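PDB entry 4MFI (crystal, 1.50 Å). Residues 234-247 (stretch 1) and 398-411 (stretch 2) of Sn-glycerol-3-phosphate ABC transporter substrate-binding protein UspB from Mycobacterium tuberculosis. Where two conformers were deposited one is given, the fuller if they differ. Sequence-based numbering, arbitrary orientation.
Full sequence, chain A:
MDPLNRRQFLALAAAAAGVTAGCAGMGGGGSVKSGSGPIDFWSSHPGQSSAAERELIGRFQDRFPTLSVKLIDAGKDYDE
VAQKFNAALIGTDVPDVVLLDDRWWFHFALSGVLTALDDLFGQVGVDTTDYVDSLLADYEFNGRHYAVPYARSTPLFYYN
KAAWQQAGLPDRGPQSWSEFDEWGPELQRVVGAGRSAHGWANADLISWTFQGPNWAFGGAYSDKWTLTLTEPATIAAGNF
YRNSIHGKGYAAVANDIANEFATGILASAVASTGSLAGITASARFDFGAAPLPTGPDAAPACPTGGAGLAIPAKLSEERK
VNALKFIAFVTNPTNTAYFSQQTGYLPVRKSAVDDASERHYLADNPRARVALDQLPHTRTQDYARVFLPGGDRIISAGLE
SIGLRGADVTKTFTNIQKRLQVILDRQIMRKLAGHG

Stretch 1 234-247: TIAAGNFYRNSIHG
Stretch 2 398-411: GLESIGLRGADVTK

Val409 (chi1 t), first residue of a helix that starts at 409 and runs on beyond the stretch, points toward stretch 1 and fits as a knob among Ile235, Gly238, Asn239 and Arg242 of helix 234-245. Gly238 leaves room for the knob: its CA lies 6.0 Å from Val409 CA, and an ideal CB on it would fall 2.6 Å from Val409 CG1, a clash. Val409 CG2 rests 3.5 Å from Gly238 O, while Val409 CG1 meets Ile235 CG2 at 4.1 Å; Ile235 (m, t) also brings CG2 to 3.6 Å from Thr410 OG1 (Thr410 chi1 m). One turn further along helix 234-245, Tyr241 and Arg242 meet Ile402 (m, t), whose CG2 lies 3.6 Å from Arg242 CB and 3.8 Å from Tyr241 CE1, at the ring edge.

Helix 398-405 runs in broadly the same direction as helix 234-245, crossing at -33° with axes 9.1 Å apart at closest approach. The CA atoms of Arg242 and Gly403 are 6.1 Å apart. Tyr241 (chi1 t, chi2 -101°) reaches across to donate from OH to Leu399 O at 2.7 Å, and its OH lies 3.7 Å from Gly403 CA, where an ideal CB would clash with it.

Polar contacts gather where helix 398-405 gives way to the turn. Gly406, with phi/psi 65/27, leaves helical geometry, and Ala407 follows extended at -56/150. Arg242 (t, t, t, chi4 -79°) donates from NH2 to Gly406 O at 2.9 Å, while its NE bonds weakly to Ala407 O at 3.0 Å. His246 (chi1 m, chi2 -76°) donates from NE2 to Ile402 O at 3.1 Å and weakly from NE2 to Gly403 O at 2.9 Å; Gly406 CA packs over its ring face, 3.9 Å from the centroid. Asp408 (chi1 t) caps the next helix, its OD2 accepting from Lys411 N at 2.9 Å.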

# COMPACT_ATOMS: atom_id res chain seq x y z
N THR A 234 11.43 6.74 -17.56
CA THR A 234 11.63 6.80 -16.12
C THR A 234 12.47 8.01 -15.73
O THR A 234 12.16 8.72 -14.77
CB THR A 234 12.29 5.53 -15.60
OG1 THR A 234 11.53 4.41 -16.07
CG2 THR A 234 12.33 5.53 -14.08
N ILE A 235 13.53 8.25 -16.48
CA ILE A 235 14.35 9.44 -16.25
C ILE A 235 13.51 10.71 -16.44
O ILE A 235 13.63 11.67 -15.67
CB ILE A 235 15.61 9.44 -17.14
CG1 ILE A 235 16.56 8.34 -16.67
CG2 ILE A 235 16.30 10.81 -17.11
CD1 ILE A 235 17.77 8.16 -17.53
N ALA A 236 12.63 10.72 -17.44
CA ALA A 236 11.75 11.86 -17.66
C ALA A 236 10.81 12.10 -16.48
O ALA A 236 10.60 13.24 -16.07
CB ALA A 236 10.96 11.69 -18.95
N ALA A 237 10.23 11.03 -15.94
CA ALA A 237 9.40 11.15 -14.74
C ALA A 237 10.21 11.68 -13.56
O ALA A 237 9.74 12.52 -12.79
CB ALA A 237 8.75 9.81 -14.39
N GLY A 238 11.44 11.19 -13.42
CA GLY A 238 12.34 11.70 -12.39
C GLY A 238 12.59 13.20 -12.53
O GLY A 238 12.61 13.93 -11.54
N ASN A 239 12.75 13.66 -13.77
CA ASN A 239 12.95 15.08 -14.02
C ASN A 239 11.69 15.91 -13.80
O ASN A 239 11.78 17.05 -13.37
CB ASN A 239 13.55 15.31 -15.41
CG ASN A 239 15.04 15.06 -15.43
OD1 ASN A 239 15.53 14.22 -16.18
ND2 ASN A 239 15.77 15.77 -14.59
N PHE A 240 10.52 15.33 -14.05
CA PHE A 240 9.26 15.99 -13.70
C PHE A 240 9.24 16.31 -12.20
O PHE A 240 8.94 17.43 -11.78
CB PHE A 240 8.07 15.10 -14.07
CG PHE A 240 6.78 15.54 -13.48
CD1 PHE A 240 6.00 16.50 -14.12
CD2 PHE A 240 6.31 14.98 -12.30
CE1 PHE A 240 4.79 16.91 -13.60
CE2 PHE A 240 5.08 15.41 -11.75
CZ PHE A 240 4.34 16.36 -12.41
N TYR A 241 9.59 15.30 -11.41
CA TYR A 241 9.66 15.42 -9.97
C TYR A 241 10.73 16.44 -9.55
O TYR A 241 10.47 17.34 -8.76
CB TYR A 241 9.93 14.03 -9.38
CG TYR A 241 10.43 13.98 -7.96
CD1 TYR A 241 11.78 13.78 -7.70
CD2 TYR A 241 9.56 14.08 -6.88
CE1 TYR A 241 12.25 13.70 -6.40
CE2 TYR A 241 10.02 13.99 -5.58
CZ TYR A 241 11.37 13.81 -5.35
OH TYR A 241 11.85 13.72 -4.06
N ARG A 242 11.94 16.31 -10.10
CA ARG A 242 13.01 17.23 -9.75
C ARG A 242 12.65 18.67 -10.10
O ARG A 242 12.91 19.59 -9.32
CB ARG A 242 14.32 16.84 -10.44
CG ARG A 242 15.52 17.66 -9.99
CD ARG A 242 16.80 17.18 -10.66
NE ARG A 242 17.94 17.97 -10.20
CZ ARG A 242 18.22 19.19 -10.65
NH1 ARG A 242 17.45 19.73 -11.59
NH2 ARG A 242 19.26 19.86 -10.17
N ASN A 243 12.07 18.87 -11.28
CA ASN A 243 11.73 20.21 -11.73
C ASN A 243 10.60 20.81 -10.91
O ASN A 243 10.55 22.02 -10.71
CB ASN A 243 11.36 20.22 -13.21
CG ASN A 243 12.55 19.96 -14.10
OD1 ASN A 243 13.70 20.12 -13.68
ND2 ASN A 243 12.29 19.59 -15.34
N SER A 244 9.68 19.98 -10.43
CA SER A 244 8.60 20.50 -9.60
C SER A 244 9.16 21.18 -8.35
O SER A 244 8.63 22.19 -7.88
CB SER A 244 7.58 19.41 -9.23
OG SER A 244 8.10 18.50 -8.27
N ILE A 245 10.27 20.64 -7.84
CA ILE A 245 10.86 21.11 -6.59
C ILE A 245 11.87 22.21 -6.84
O ILE A 245 11.96 23.17 -6.07
CB ILE A 245 11.53 19.94 -5.83
CG1 ILE A 245 10.47 18.91 -5.42
CG2 ILE A 245 12.30 20.44 -4.63
CD1 ILE A 245 11.07 17.53 -5.05
N HIS A 246 12.64 22.09 -7.91
CA HIS A 246 13.74 23.00 -8.14
C HIS A 246 13.42 24.02 -9.23
O HIS A 246 13.16 25.18 -8.92
CB HIS A 246 15.04 22.21 -8.37
CG HIS A 246 15.40 21.36 -7.19
ND1 HIS A 246 15.94 21.89 -6.04
CD2 HIS A 246 15.23 20.04 -6.95
CE1 HIS A 246 16.12 20.92 -5.15
NE2 HIS A 246 15.69 19.79 -5.68
N GLY A 247 13.35 23.58 -10.48
CA GLY A 247 13.19 24.48 -11.61
C GLY A 247 11.98 25.40 -11.54
O GLY A 247 12.12 26.63 -11.62
N GLY A 398 17.26 7.76 -3.03
CA GLY A 398 17.64 8.44 -4.25
C GLY A 398 16.69 9.57 -4.60
O GLY A 398 17.11 10.67 -4.95
N LEU A 399 15.39 9.30 -4.51
CA LEU A 399 14.39 10.33 -4.76
C LEU A 399 14.52 11.47 -3.75
O LEU A 399 14.35 12.64 -4.10
CB LEU A 399 12.99 9.73 -4.74
CG LEU A 399 12.68 8.83 -5.93
CD1 LEU A 399 11.46 7.96 -5.66
CD2 LEU A 399 12.49 9.67 -7.20
N GLU A 400 14.83 11.14 -2.50
CA GLU A 400 14.98 12.18 -1.49
C GLU A 400 16.22 13.04 -1.77
O GLU A 400 16.20 14.24 -1.52
CB GLU A 400 15.01 11.60 -0.07
CG GLU A 400 14.79 12.66 1.00
CD GLU A 400 14.94 12.12 2.40
OE1 GLU A 400 16.08 11.77 2.79
OE2 GLU A 400 13.93 12.03 3.13
N SER A 401 17.28 12.42 -2.28
CA SER A 401 18.49 13.15 -2.65
C SER A 401 18.23 14.11 -3.81
O SER A 401 18.70 15.25 -3.81
CB SER A 401 19.60 12.16 -3.03
OG SER A 401 20.79 12.83 -3.38
N ILE A 402 17.48 13.64 -4.80
CA ILE A 402 17.05 14.49 -5.92
C ILE A 402 16.21 15.65 -5.38
O ILE A 402 16.42 16.81 -5.75
CB ILE A 402 16.27 13.67 -6.97
CG1 ILE A 402 17.20 12.67 -7.66
CG2 ILE A 402 15.61 14.57 -8.00
CD1 ILE A 402 16.45 11.54 -8.37
N GLY A 403 15.29 15.34 -4.47
CA GLY A 403 14.39 16.34 -3.91
C GLY A 403 15.05 17.36 -2.99
O GLY A 403 14.84 18.56 -3.14
N LEU A 404 15.82 16.88 -2.01
CA LEU A 404 16.41 17.78 -1.01
C LEU A 404 17.68 18.47 -1.49
O LEU A 404 17.95 19.61 -1.09
CB LEU A 404 16.72 17.04 0.29
CG LEU A 404 15.53 16.56 1.10
CD1 LEU A 404 16.02 15.79 2.31
CD2 LEU A 404 14.67 17.73 1.54
N ARG A 405 18.47 17.79 -2.31
CA ARG A 405 19.80 18.29 -2.66
C ARG A 405 19.95 18.60 -4.14
O ARG A 405 21.02 19.00 -4.60
CB ARG A 405 20.87 17.29 -2.22
CG ARG A 405 20.93 17.12 -0.71
CD ARG A 405 22.16 16.34 -0.28
NE ARG A 405 21.86 14.93 -0.03
CZ ARG A 405 22.02 13.95 -0.92
NH1 ARG A 405 22.46 14.22 -2.14
NH2 ARG A 405 21.73 12.70 -0.58
N GLY A 406 18.87 18.41 -4.90
CA GLY A 406 18.90 18.68 -6.32
C GLY A 406 19.83 17.78 -7.10
O GLY A 406 20.35 18.17 -8.14
N ALA A 407 20.06 16.57 -6.59
CA ALA A 407 20.91 15.61 -7.30
C ALA A 407 20.38 15.37 -8.71
O ALA A 407 19.17 15.47 -8.98
CB ALA A 407 20.99 14.30 -6.54
N ASP A 408 21.30 15.08 -9.62
CA ASP A 408 20.97 14.82 -11.01
C ASP A 408 20.19 13.51 -11.13
O ASP A 408 20.58 12.50 -10.55
CB ASP A 408 22.26 14.74 -11.83
CG ASP A 408 22.01 14.53 -13.30
OD1 ASP A 408 21.76 15.53 -14.00
OD2 ASP A 408 22.09 13.37 -13.77
N VAL A 409 19.10 13.52 -11.89
CA VAL A 409 18.27 12.33 -12.04
C VAL A 409 19.01 11.17 -12.72
O VAL A 409 18.98 10.05 -12.23
CB VAL A 409 16.96 12.63 -12.79
CG1 VAL A 409 16.19 11.34 -13.07
CG2 VAL A 409 16.11 13.60 -11.98
N THR A 410 19.67 11.44 -13.84
CA THR A 410 20.37 10.37 -14.55
C THR A 410 21.48 9.75 -13.70
O THR A 410 21.59 8.53 -13.60
CB THR A 410 20.92 10.86 -15.90
OG1 THR A 410 19.81 11.22 -16.74
CG2 THR A 410 21.72 9.77 -16.60
N LYS A 411 22.29 10.59 -13.06
CA LYS A 411 23.35 10.08 -12.21
C LYS A 411 22.78 9.25 -11.05
O LYS A 411 23.27 8.15 -10.75
CB LYS A 411 24.21 11.22 -11.69
CG LYS A 411 25.30 10.79 -10.73
CD LYS A 411 25.94 12.00 -10.05
CE LYS A 411 26.85 11.58 -8.92
NZ LYS A 411 28.08 10.90 -9.42